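PDB 5XSO: response regulator FixJ from Bradyrhizobium japonicum, which is a two-component transcription factor that, once activated by the oxygen sensor FixL, induces expression of the nitrogen-fixation regulators nifA and fixK. Local coordinates for residues Thr13-Ile17 and Ile126-Ile130; Leu33-Phe39 and Leu122-Glu127. All coordinates share one frame; numbering follows the deposited sequence.

Contact 1 (Thr13-Ile17 and Ile126-Ile130); sequences TKGHI and IESAI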
# COMPACT_ATOMS: atom_id res chain seq x y z
N THR A 13 12.55 15.10 -10.88
CA THR A 13 13.00 13.82 -11.45
C THR A 13 11.80 13.05 -11.97
O THR A 13 10.64 13.39 -11.68
CB THR A 13 13.73 12.93 -10.44
OG1 THR A 13 12.77 12.45 -9.48
CG2 THR A 13 14.80 13.67 -9.73
N LYS A 14 12.07 11.97 -12.71
CA LYS A 14 11.02 11.12 -13.25
C LYS A 14 10.45 10.18 -12.19
O LYS A 14 9.59 9.34 -12.51
CB LYS A 14 11.55 10.31 -14.43
CG LYS A 14 11.87 11.19 -15.65
CD LYS A 14 12.35 10.41 -16.88
CE LYS A 14 11.65 9.09 -17.04
NZ LYS A 14 12.53 8.11 -17.74
N GLY A 15 10.90 10.28 -10.96
CA GLY A 15 10.51 9.35 -9.91
C GLY A 15 11.74 9.03 -9.08
O GLY A 15 12.89 9.13 -9.54
N HIS A 16 11.51 8.65 -7.83
CA HIS A 16 12.59 8.27 -6.93
C HIS A 16 12.64 6.76 -6.78
O HIS A 16 11.60 6.10 -6.70
CB HIS A 16 12.44 8.89 -5.54
CG HIS A 16 13.75 8.99 -4.83
ND1 HIS A 16 14.67 9.98 -5.11
CD2 HIS A 16 14.34 8.16 -3.94
CE1 HIS A 16 15.75 9.79 -4.37
NE2 HIS A 16 15.58 8.69 -3.66
N ILE A 17 13.86 6.20 -6.76
CA ILE A 17 14.06 4.75 -6.70
C ILE A 17 14.81 4.41 -5.42
O ILE A 17 15.83 5.04 -5.11
CB ILE A 17 14.84 4.21 -7.91
CG1 ILE A 17 14.33 4.79 -9.26
CG2 ILE A 17 14.84 2.62 -7.93
CD1 ILE A 17 12.84 4.51 -9.46
N ILE A 126 9.88 0.29 -14.19
CA ILE A 126 9.72 1.27 -13.13
C ILE A 126 8.67 2.29 -13.52
O ILE A 126 7.83 2.68 -12.71
CB ILE A 126 11.07 1.97 -12.84
CG1 ILE A 126 12.02 1.00 -12.12
CG2 ILE A 126 10.84 3.30 -12.01
CD1 ILE A 126 13.54 1.54 -12.12
N GLU A 127 8.72 2.77 -14.78
CA GLU A 127 7.76 3.80 -15.18
C GLU A 127 6.34 3.30 -15.03
O GLU A 127 5.46 4.04 -14.57
CB GLU A 127 8.00 4.24 -16.63
CG GLU A 127 8.88 5.43 -16.75
CD GLU A 127 8.80 6.03 -18.14
OE1 GLU A 127 9.85 6.03 -18.83
OE2 GLU A 127 7.69 6.47 -18.54
N SER A 128 6.11 2.04 -15.40
CA SER A 128 4.78 1.47 -15.29
C SER A 128 4.37 1.32 -13.83
O SER A 128 3.24 1.66 -13.47
CB SER A 128 4.74 0.13 -16.02
OG SER A 128 3.59 -0.62 -15.70
N ALA A 129 5.29 0.86 -12.98
CA ALA A 129 5.02 0.67 -11.55
C ALA A 129 4.66 1.98 -10.87
O ALA A 129 3.75 2.04 -10.03
CB ALA A 129 6.26 0.08 -10.89
N ILE A 130 5.43 3.02 -11.15
CA ILE A 130 5.18 4.31 -10.53
C ILE A 130 3.83 4.85 -10.99
O ILE A 130 3.03 5.34 -10.19
CB ILE A 130 6.30 5.29 -10.85
CG1 ILE A 130 7.55 4.97 -10.03
CG2 ILE A 130 5.87 6.71 -10.49
CD1 ILE A 130 8.79 5.80 -10.39
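The apolar part of this contact is made by I17, I126 and I130. I17 and I126 reach toward each other tip to tip, and CD1 of I17 stops 3.5 Å from CG2 of I126, closer than carbons usually pack; CD1 of I126 lies 4.0 Å from the same I17 methyl. In I17, CG1 sits beside the backbone N (chi1 -46°) and chi2 bends the chain again (-56°), which brings CD1 round to the helix although the side chain does not set out toward it. I130, one helical turn beyond I126, sends its own CD1 to the backbone, 4.0 Å from CA of G15. That approach depends on the glycine: a CB on residue 15 would clash with CD1 of I130, and at phi 139° a side chain there would also collide with the carbonyl O of K14.

The charged part lies at the exposed margin. NZ of K14 and OE1 of E127 form a long salt bridge of 3.6 Å, the lysine chain bending at chi3 and the glutamate running extended beyond CG. The stronger partner of NZ is the carbonyl O of A37, to which it is hydrogen-bonded, so the glutamate probably adds a mainly electrostatic pull.

Within 13-17, OG1 of T13 accepts from the backbone N of G15 at 3.2 Å, an ST turn just ahead of strand 16-20. Beyond it, I17 is hydrogen-bonded through its backbone to G40 and T42, while its side chain also touches C61 and V63 of strand 61-65. Packing of the first, interior strand against the last helix of the domain, as found here, is characteristic of the CheY-like receiver fold.

Contact 2 (Leu33-Phe39 and Leu122-Glu127); sequences LLDSAGF and LTAMIE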
# COMPACT_ATOMS: atom_id res chain seq x y z
N LEU A 33 22.74 3.72 -14.23
CA LEU A 33 21.71 3.65 -15.27
C LEU A 33 20.42 4.39 -14.89
O LEU A 33 19.69 4.84 -15.78
CB LEU A 33 21.39 2.18 -15.60
CG LEU A 33 20.48 1.35 -14.69
CD1 LEU A 33 18.95 1.52 -14.98
CD2 LEU A 33 20.83 -0.21 -14.79
N LEU A 34 20.05 4.41 -13.61
CA LEU A 34 18.82 5.11 -13.26
C LEU A 34 19.02 6.62 -13.41
O LEU A 34 18.09 7.35 -13.82
CB LEU A 34 18.45 4.75 -11.82
CG LEU A 34 18.06 3.25 -11.68
CD1 LEU A 34 17.94 2.92 -10.17
CD2 LEU A 34 16.77 2.99 -12.39
N ASP A 35 20.21 7.11 -13.09
CA ASP A 35 20.48 8.53 -13.27
C ASP A 35 20.39 8.91 -14.74
O ASP A 35 19.83 9.96 -15.08
CB ASP A 35 21.85 8.90 -12.73
CG ASP A 35 22.10 10.41 -12.84
OD1 ASP A 35 21.35 11.18 -12.22
OD2 ASP A 35 22.95 10.78 -13.64
N SER A 36 20.95 8.07 -15.62
CA SER A 36 20.88 8.36 -17.05
C SER A 36 19.45 8.42 -17.55
O SER A 36 19.16 9.16 -18.50
CB SER A 36 21.67 7.35 -17.90
OG SER A 36 22.99 7.17 -17.41
N ALA A 37 18.56 7.67 -16.93
CA ALA A 37 17.17 7.73 -17.31
C ALA A 37 16.42 8.88 -16.64
O ALA A 37 15.24 9.08 -16.93
CB ALA A 37 16.50 6.38 -17.00
N GLY A 38 17.04 9.61 -15.73
CA GLY A 38 16.39 10.76 -15.13
C GLY A 38 15.70 10.52 -13.81
O GLY A 38 14.99 11.41 -13.33
N PHE A 39 15.93 9.38 -13.16
CA PHE A 39 15.35 9.11 -11.85
C PHE A 39 16.25 9.61 -10.72
O PHE A 39 17.47 9.58 -10.85
CB PHE A 39 15.18 7.59 -11.68
CG PHE A 39 14.17 7.03 -12.60
CD1 PHE A 39 14.56 6.37 -13.75
CD2 PHE A 39 12.80 7.17 -12.32
CE1 PHE A 39 13.66 5.86 -14.62
CE2 PHE A 39 11.86 6.63 -13.18
CZ PHE A 39 12.27 5.97 -14.32
N LEU A 122 14.40 -2.48 -17.14
CA LEU A 122 14.15 -1.99 -15.78
C LEU A 122 13.44 -0.64 -15.82
O LEU A 122 12.46 -0.43 -15.11
CB LEU A 122 15.46 -1.85 -15.00
CG LEU A 122 15.33 -1.35 -13.56
CD1 LEU A 122 14.27 -2.17 -12.75
CD2 LEU A 122 16.75 -1.36 -12.92
N THR A 123 13.94 0.30 -16.63
CA THR A 123 13.37 1.64 -16.50
C THR A 123 11.94 1.67 -17.02
O THR A 123 11.07 2.32 -16.41
CB THR A 123 14.26 2.70 -17.19
OG1 THR A 123 14.53 2.30 -18.53
CG2 THR A 123 15.60 2.91 -16.44
N ALA A 124 11.62 0.90 -18.07
CA ALA A 124 10.23 0.77 -18.49
C ALA A 124 9.36 0.13 -17.41
O ALA A 124 8.18 0.48 -17.26
CB ALA A 124 10.13 -0.08 -19.76
N MET A 125 9.89 -0.86 -16.70
CA MET A 125 9.10 -1.49 -15.66
C MET A 125 8.87 -0.51 -14.52
O MET A 125 7.79 -0.52 -13.91
CB MET A 125 9.82 -2.75 -15.17
CG MET A 125 9.10 -3.56 -14.10
SD MET A 125 10.11 -5.05 -13.74
CE MET A 125 9.86 -5.99 -15.22
N ILE A 126 9.88 0.29 -14.19
CA ILE A 126 9.72 1.27 -13.13
C ILE A 126 8.67 2.29 -13.52
O ILE A 126 7.83 2.68 -12.71
CB ILE A 126 11.07 1.97 -12.84
CG1 ILE A 126 12.02 1.00 -12.12
CG2 ILE A 126 10.84 3.30 -12.01
CD1 ILE A 126 13.54 1.54 -12.12
N GLU A 127 8.72 2.77 -14.78
CA GLU A 127 7.76 3.80 -15.18
C GLU A 127 6.34 3.30 -15.03
O GLU A 127 5.46 4.04 -14.57
CB GLU A 127 8.00 4.24 -16.63
CG GLU A 127 8.88 5.43 -16.75
CD GLU A 127 8.80 6.03 -18.14
OE1 GLU A 127 9.85 6.03 -18.83
OE2 GLU A 127 7.69 6.47 -18.54
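The ring of F39 packs against T123 and I126 where, in the CheY-like receiver domain, the end of helix 24-36 and the turn after it meet helix 119-138. Ring and I126 lie alongside each other, pointing opposite ways, with CE2 of F39 3.7 Å from CG2 of I126, a methyl that stands neither squarely over the face nor at the edge. T123 meets the ring at a similar slant, its CG2 4.0 Å from CE1 of F39. E127 comes in at the edge, near the ring plane, through CG. Without the ring, as with an alanine here, CG2 of T123, CG2 of I126 and CG of E127 would probably lose the surface they pack on, opening a gap between turn and helix.

The methyl of T123 is shared by several partners: with CG2 beside the backbone N and OG1 at chi1 52°, CG2 faces the first helix and comes within 3.6 Å of CB of A37. L33 and T123 pass antiparallel, CD1 of L33 lying 3.9 Å from CG2 of T123, and L33 stands nearly square to L122. The hydroxyl of T123 turns back to its own helix, making weak hydrogen bonds to the carbonyls of D119 and D120. L34 is set roughly perpendicular to I126, and CD2 of L34 meets CD1 of I126 at 3.6 Å. The contacts between the segments are between carbon atoms, and no hydrogen bond joins them; L122 continues the apolar packing onto L90 and L113 of the sheet.

A Schellman motif closes helix 24-36 just before F39: G38 takes phi 96°, where a CB would strike the preceding carbonyl, and N of G38 bonds to O of D35 at 2.9 Å, while N of F39 reaches back to O of L34 at 3.0 Å.

Overall arrangement
Contacts 1 and 2 have centres 7 Å apart and share I126 and E127 on helix 119-138. Strand 16-20 and helix 24-36 follow each other early in the chain, and both meet that one later helix. The two early segments also touch directly: the N of K14 lies 3.0 Å from O of G38, a probable hydrogen bond. Strand 16-20 is interior in the five-stranded parallel sheet, between 40-44 and 61-65. Helix 119-138 thus packs on the beginning of the receiver domain through its earlier part and then runs on toward helix 140-152 and the LuxR-family DNA-binding region, so both contacts hold the receiver end of the connection between the domains.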